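Local coordinates for esterase (Sinorhizobium meliloti 1021, PDB 4TX1) that acts as a carbohydrate acetylesterase of the SGNH hydrolase family, removing acetyl groups by ester hydrolysis, at the interface of chains A and B and the interface of chains A and C. Residues are numbered along the deposited sequence; one frame, centred on the assembly and turned at random. Chains: chain A/B/C, Esterase.

Contact 1: the interface of chains A and B. Residues chain A 25, 58-60, 74, 81; chain B 83-84, 87-88.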
# COMPACT_ATOMS: atom_id res chain seq x y z
N TRP A 25 8.68 23.14 -8.68
CA TRP A 25 7.60 23.22 -9.67
C TRP A 25 7.53 24.65 -10.23
O TRP A 25 7.37 24.85 -11.42
CB TRP A 25 6.26 22.85 -9.04
CG TRP A 25 5.09 22.77 -9.97
CD1 TRP A 25 4.87 21.80 -10.85
CD2 TRP A 25 3.99 23.66 -10.06
NE1 TRP A 25 3.69 21.99 -11.50
CE2 TRP A 25 3.13 23.14 -11.04
CE3 TRP A 25 3.64 24.84 -9.40
CZ2 TRP A 25 1.93 23.75 -11.38
CZ3 TRP A 25 2.40 25.45 -9.72
CH2 TRP A 25 1.58 24.90 -10.71
N GLU A 58 11.89 17.80 -11.38
CA GLU A 58 10.84 16.95 -10.78
C GLU A 58 10.41 17.62 -9.49
O GLU A 58 10.78 17.19 -8.39
CB GLU A 58 11.41 15.53 -10.52
CG GLU A 58 11.57 14.68 -11.75
CD GLU A 58 10.34 14.03 -12.30
OE1 GLU A 58 9.32 13.86 -11.58
OE2 GLU A 58 10.44 13.54 -13.44
N GLY A 59 9.66 18.68 -9.61
CA GLY A 59 9.08 19.38 -8.50
C GLY A 59 7.60 19.09 -8.38
O GLY A 59 6.80 19.33 -9.30
N LEU A 60 7.23 18.60 -7.24
CA LEU A 60 5.84 18.24 -6.89
C LEU A 60 5.29 19.06 -5.75
O LEU A 60 5.81 19.07 -4.65
CB LEU A 60 5.76 16.72 -6.50
CG LEU A 60 4.35 16.23 -6.07
CD1 LEU A 60 3.45 16.21 -7.31
CD2 LEU A 60 4.42 14.79 -5.48
N CYS A 74 -1.88 12.87 -5.73
CA CYS A 74 -0.48 12.52 -5.98
C CYS A 74 0.06 11.90 -4.69
O CYS A 74 -0.58 12.04 -3.62
CB CYS A 74 0.35 13.74 -6.32
SG CYS A 74 0.30 15.09 -5.15
N VAL A 81 8.37 7.87 -3.56
CA VAL A 81 8.39 8.20 -4.95
C VAL A 81 9.80 8.16 -5.56
O VAL A 81 9.98 7.88 -6.76
CB VAL A 81 7.62 9.47 -5.25
CG1 VAL A 81 7.79 9.93 -6.72
CG2 VAL A 81 6.14 9.25 -4.88
N PRO B 83 -0.82 9.72 -11.60
CA PRO B 83 -1.27 10.98 -11.00
C PRO B 83 -0.12 11.83 -10.47
O PRO B 83 -0.14 13.03 -10.63
CB PRO B 83 -2.21 10.52 -9.86
CG PRO B 83 -2.74 9.16 -10.35
CD PRO B 83 -1.53 8.53 -11.04
N THR B 84 0.91 11.20 -9.89
CA THR B 84 2.06 11.91 -9.35
C THR B 84 2.80 12.64 -10.50
O THR B 84 3.27 13.77 -10.36
CB THR B 84 2.91 10.97 -8.55
OG1 THR B 84 2.13 10.47 -7.43
CG2 THR B 84 4.13 11.73 -7.96
N HIS B 87 0.83 15.55 -11.86
CA HIS B 87 0.83 16.68 -10.93
C HIS B 87 2.13 17.42 -10.97
O HIS B 87 2.17 18.64 -10.82
CB HIS B 87 0.55 16.18 -9.48
CG HIS B 87 -0.25 17.12 -8.63
ND1 HIS B 87 -1.61 17.27 -8.81
CD2 HIS B 87 0.09 17.86 -7.57
CE1 HIS B 87 -2.05 18.16 -7.94
NE2 HIS B 87 -1.06 18.50 -7.12
N THR B 88 3.20 16.68 -11.15
CA THR B 88 4.58 17.21 -11.22
C THR B 88 4.76 18.09 -12.44
O THR B 88 5.49 19.15 -12.38
CB THR B 88 5.59 16.07 -11.34
OG1 THR B 88 5.57 15.30 -10.16
CG2 THR B 88 7.08 16.60 -11.51
O HOH W 1 8.39 19.83 -12.01
O HOH W 2 8.05 14.29 -9.20
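A:Leu60 lies at about a right angle to the side chains of B:Thr84, B:His87 and B:Thr88, so that its branched end is shared among them. With CG anti to the backbone N (chi1 178°), CD1 reaches B:His87 CB at 3.6 Å, while CD2 faces the methyl group of B:Thr84, CG2. A:Cys74 closes on the same histidine with its thiol: SG sits 3.7 Å from the imidazole CD2. B:Thr88 divides its two branches. Its methyl CG2 packs 3.8 Å from A:Glu58 CA, whereas the hydroxyl OG1 turns back to donate to B:Thr84 O, one helical turn earlier, at 2.8 Å. That hydroxyl also meets a water held by the carboxylate oxygen OE1 of A:Glu58. A second water joins B:Thr88 O, 3.0 Å away, to the backbone N and O of A:Gly59, and the indole edge of A:Trp25 merely lies beside the same carbonyl, with no bond implied. No direct polar bond crosses this patch; packing and water join the two sides. In the fold, B contributes helix 78-89, while A offers the end of strand 53-59, the loop residues A:Leu60 and A:Cys74, its own helix 78-89, and helix 22-25, which starts at the nucleophilic serine of the GDSL motif.

Contact 2: the interface of chains A and C. Residues chain A 68, 70; chain C 66, 68, 77, 80.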
# COMPACT_ATOMS: atom_id res chain seq x y z
N ASP A 68 4.06 10.82 4.63
CA ASP A 68 2.85 10.74 3.87
C ASP A 68 1.97 11.99 4.02
O ASP A 68 1.85 12.59 5.11
CB ASP A 68 2.02 9.60 4.44
CG ASP A 68 2.68 8.25 4.24
OD1 ASP A 68 3.35 8.05 3.19
OD2 ASP A 68 2.59 7.43 5.27
N HIS A 70 -1.87 12.81 2.21
CA HIS A 70 -2.93 12.30 1.32
C HIS A 70 -3.92 13.38 0.90
O HIS A 70 -5.02 13.13 0.46
CB HIS A 70 -3.68 11.14 2.01
CG HIS A 70 -2.81 10.06 2.53
ND1 HIS A 70 -2.02 9.26 1.71
CD2 HIS A 70 -2.53 9.68 3.80
CE1 HIS A 70 -1.36 8.39 2.47
NE2 HIS A 70 -1.70 8.60 3.73
N ALA C 66 -8.59 12.35 6.28
CA ALA C 66 -7.64 11.97 5.22
C ALA C 66 -6.33 11.46 5.79
O ALA C 66 -5.26 11.63 5.18
CB ALA C 66 -7.46 13.17 4.28
N ASP C 68 -4.11 8.24 8.04
CA ASP C 68 -4.05 6.86 8.38
C ASP C 68 -4.18 6.68 9.90
O ASP C 68 -3.56 7.45 10.66
CB ASP C 68 -2.74 6.27 7.94
CG ASP C 68 -2.57 6.31 6.46
OD1 ASP C 68 -3.55 6.19 5.71
OD2 ASP C 68 -1.37 6.47 6.03
N ASN C 77 -8.69 5.75 7.10
CA ASN C 77 -8.44 6.92 6.31
C ASN C 77 -9.63 7.24 5.45
O ASN C 77 -9.94 6.54 4.50
CB ASN C 77 -7.14 6.72 5.49
CG ASN C 77 -6.64 7.97 4.75
OD1 ASN C 77 -5.33 8.24 4.69
ND2 ASN C 77 -7.49 8.65 4.13
N ARG C 80 -8.86 7.44 1.61
CA ARG C 80 -8.49 6.26 0.84
C ARG C 80 -9.69 5.46 0.34
O ARG C 80 -9.68 4.93 -0.72
CB ARG C 80 -7.59 5.35 1.68
CG ARG C 80 -7.11 4.10 0.96
CD ARG C 80 -6.03 3.33 1.70
NE ARG C 80 -4.79 4.08 1.81
CZ ARG C 80 -4.35 4.64 2.93
NH1 ARG C 80 -5.06 4.51 4.05
NH2 ARG C 80 -3.21 5.31 2.94
O HOH W 3 1.02 7.39 7.51
O HOH W 4 -2.83 12.99 4.81
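The imidazole of A:His70 turns one face toward chain C, where the amide oxygen OD1 of C:Asn77 lies off that face beside CD2, at 3.3 Å. On the same side of the ring plane, C:Arg80 brings NH2 to 3.6 Å from CE1, its guanidinium plane standing 82° to the ring. At the guanidinium edge, and in its plane, is the carboxylate of C:Asp68. C:Arg80 grips this group end-on, NH1 and NH2 both donating to OD1 on its syn side, with a salt bridge of 2.8 Å from NH1 to OD1. The other oxygen, OD2, accepts from NE2 of A:His70 at 3.2 Å, approached from above the carboxylate plane. The carboxylate is thus held by its own arginine as well as by the histidine, whose CG sits beside the backbone N (chi1 -52°) and allows the ring to reach across. Water completes the rim. One molecule links the backbone N of A:His70 to C:Ala66 O; another bridges OD2 of A:Asp68 and OD2 of C:Asp68, which are 4.1 Å apart. Any repulsion between these like-charged groups would probably be eased by the shared water and the nearby arginine. For the protein, the patch fastens a loop of A to a loop and helix start of C within the deposited assembly of six, although the structure alone does not show that this assembly forms in solution.

Contact 3: the interface of chains A and B. Residues chain A 83, 87, 128-130; chain B 73.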
# COMPACT_ATOMS: atom_id res chain seq x y z
N PRO A 83 12.61 6.31 -5.72
CA PRO A 83 13.16 5.25 -6.56
C PRO A 83 12.64 5.20 -7.98
O PRO A 83 13.41 5.00 -8.91
CB PRO A 83 12.85 3.98 -5.77
CG PRO A 83 12.78 4.41 -4.36
CD PRO A 83 12.09 5.79 -4.45
N HIS A 87 14.91 5.83 -11.34
CA HIS A 87 14.92 4.79 -12.32
C HIS A 87 14.53 5.29 -13.70
O HIS A 87 15.08 4.84 -14.69
CB HIS A 87 14.02 3.60 -11.88
CG HIS A 87 14.53 2.25 -12.30
ND1 HIS A 87 15.58 1.59 -11.65
CD2 HIS A 87 14.07 1.41 -13.24
CE1 HIS A 87 15.76 0.41 -12.23
NE2 HIS A 87 14.86 0.27 -13.19
N ARG A 128 21.87 3.64 -2.68
CA ARG A 128 21.55 2.19 -2.80
C ARG A 128 20.67 1.78 -3.93
O ARG A 128 20.26 0.63 -3.94
CB ARG A 128 20.94 1.66 -1.52
CG ARG A 128 21.76 1.93 -0.23
CD ARG A 128 23.13 1.31 -0.29
NE ARG A 128 23.26 -0.03 0.32
CZ ARG A 128 24.09 -1.02 -0.11
NH1 ARG A 128 24.82 -0.87 -1.24
NH2 ARG A 128 24.10 -2.25 0.52
N HIS A 129 20.35 2.70 -4.83
CA HIS A 129 19.45 2.42 -5.91
C HIS A 129 19.99 1.35 -6.82
O HIS A 129 21.18 1.39 -7.17
CB HIS A 129 19.13 3.71 -6.72
CG HIS A 129 17.99 3.50 -7.67
ND1 HIS A 129 16.69 3.45 -7.24
CD2 HIS A 129 17.96 3.16 -8.98
CE1 HIS A 129 15.90 3.13 -8.25
NE2 HIS A 129 16.65 2.91 -9.32
N ASP A 130 19.13 0.44 -7.28
CA ASP A 130 19.49 -0.58 -8.26
C ASP A 130 19.26 -0.07 -9.67
O ASP A 130 18.20 -0.20 -10.26
CB ASP A 130 18.70 -1.88 -8.00
CG ASP A 130 19.23 -3.06 -8.83
OD1 ASP A 130 20.46 -3.09 -9.11
OD2 ASP A 130 18.41 -3.94 -9.16
N ASP B 73 13.54 -1.88 -8.91
CA ASP B 73 13.58 -0.88 -7.85
C ASP B 73 12.79 0.35 -8.21
O ASP B 73 13.32 1.45 -8.29
CB ASP B 73 15.05 -0.55 -7.58
CG ASP B 73 15.28 0.13 -6.31
OD1 ASP B 73 14.35 0.35 -5.49
OD2 ASP B 73 16.49 0.44 -6.04
O HOH W 5 16.01 -2.48 -10.37
O HOH W 6 17.90 -0.73 -4.10
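The carbon atoms of B:Asp73 settle against A:His129 and A:Asp130, with CG of the aspartate 3.6 Å from the imidazole CE1 and its CB 3.9 Å from CB of A:Asp130. CB of A:Pro83 covers the backbone carbonyl of the same aspartate. The carboxylate lies nearly parallel to the histidine ring, 12° between the planes, stacked over one face with OD2 offset toward the rim. B:Asp73 has CG anti to its backbone N (chi1 -163°), which swings the carboxylate over the ring face. In the second shell, ND1 of A:His87 hydrogen-bonds NE2 of A:His129 at 2.9 Å and thereby fixes the rotation of the stacked ring. At the polar rim, the backbone N of A:Asp130 donates to OD2 in an almost straight bond of 2.9 Å, 172° at the hydrogen. An alanine in place of B:Asp73 would probably leave the A:Asp130 amide without its mate and one face of A:His129 without its stacked carboxylate. A water bound to B:Asp73 N reaches the backbone O and carboxylate OD2 of A:Asp130. The amide of A:Asp130 meets the anti lone pair of OD2, and a further water, 2.7 Å from OD2 of B:Asp73, links it to A:Arg128 O.

Contact 1 and contact 3 belong to one two-fold interface between A and B, their C-alpha centres about 18 Å apart, and each recurs with the chains exchanged. Contact 2, on the interface with C, lies about 18 Å from contact 1 and 26 Å from contact 3. Helix 78-89 serves all three: B:Pro83 and B:His87 appear in contact 1, A:Pro83 and A:His87 in contact 3, and C:Arg80 in contact 2. The segment before that helix is used twice as well, with residues 66-70 facing C or A, and B:Asp73 and A:Cys74 joining A to B. One stretch of chain thus supports both interfaces, which may couple pairs of subunits into the six-chain assembly.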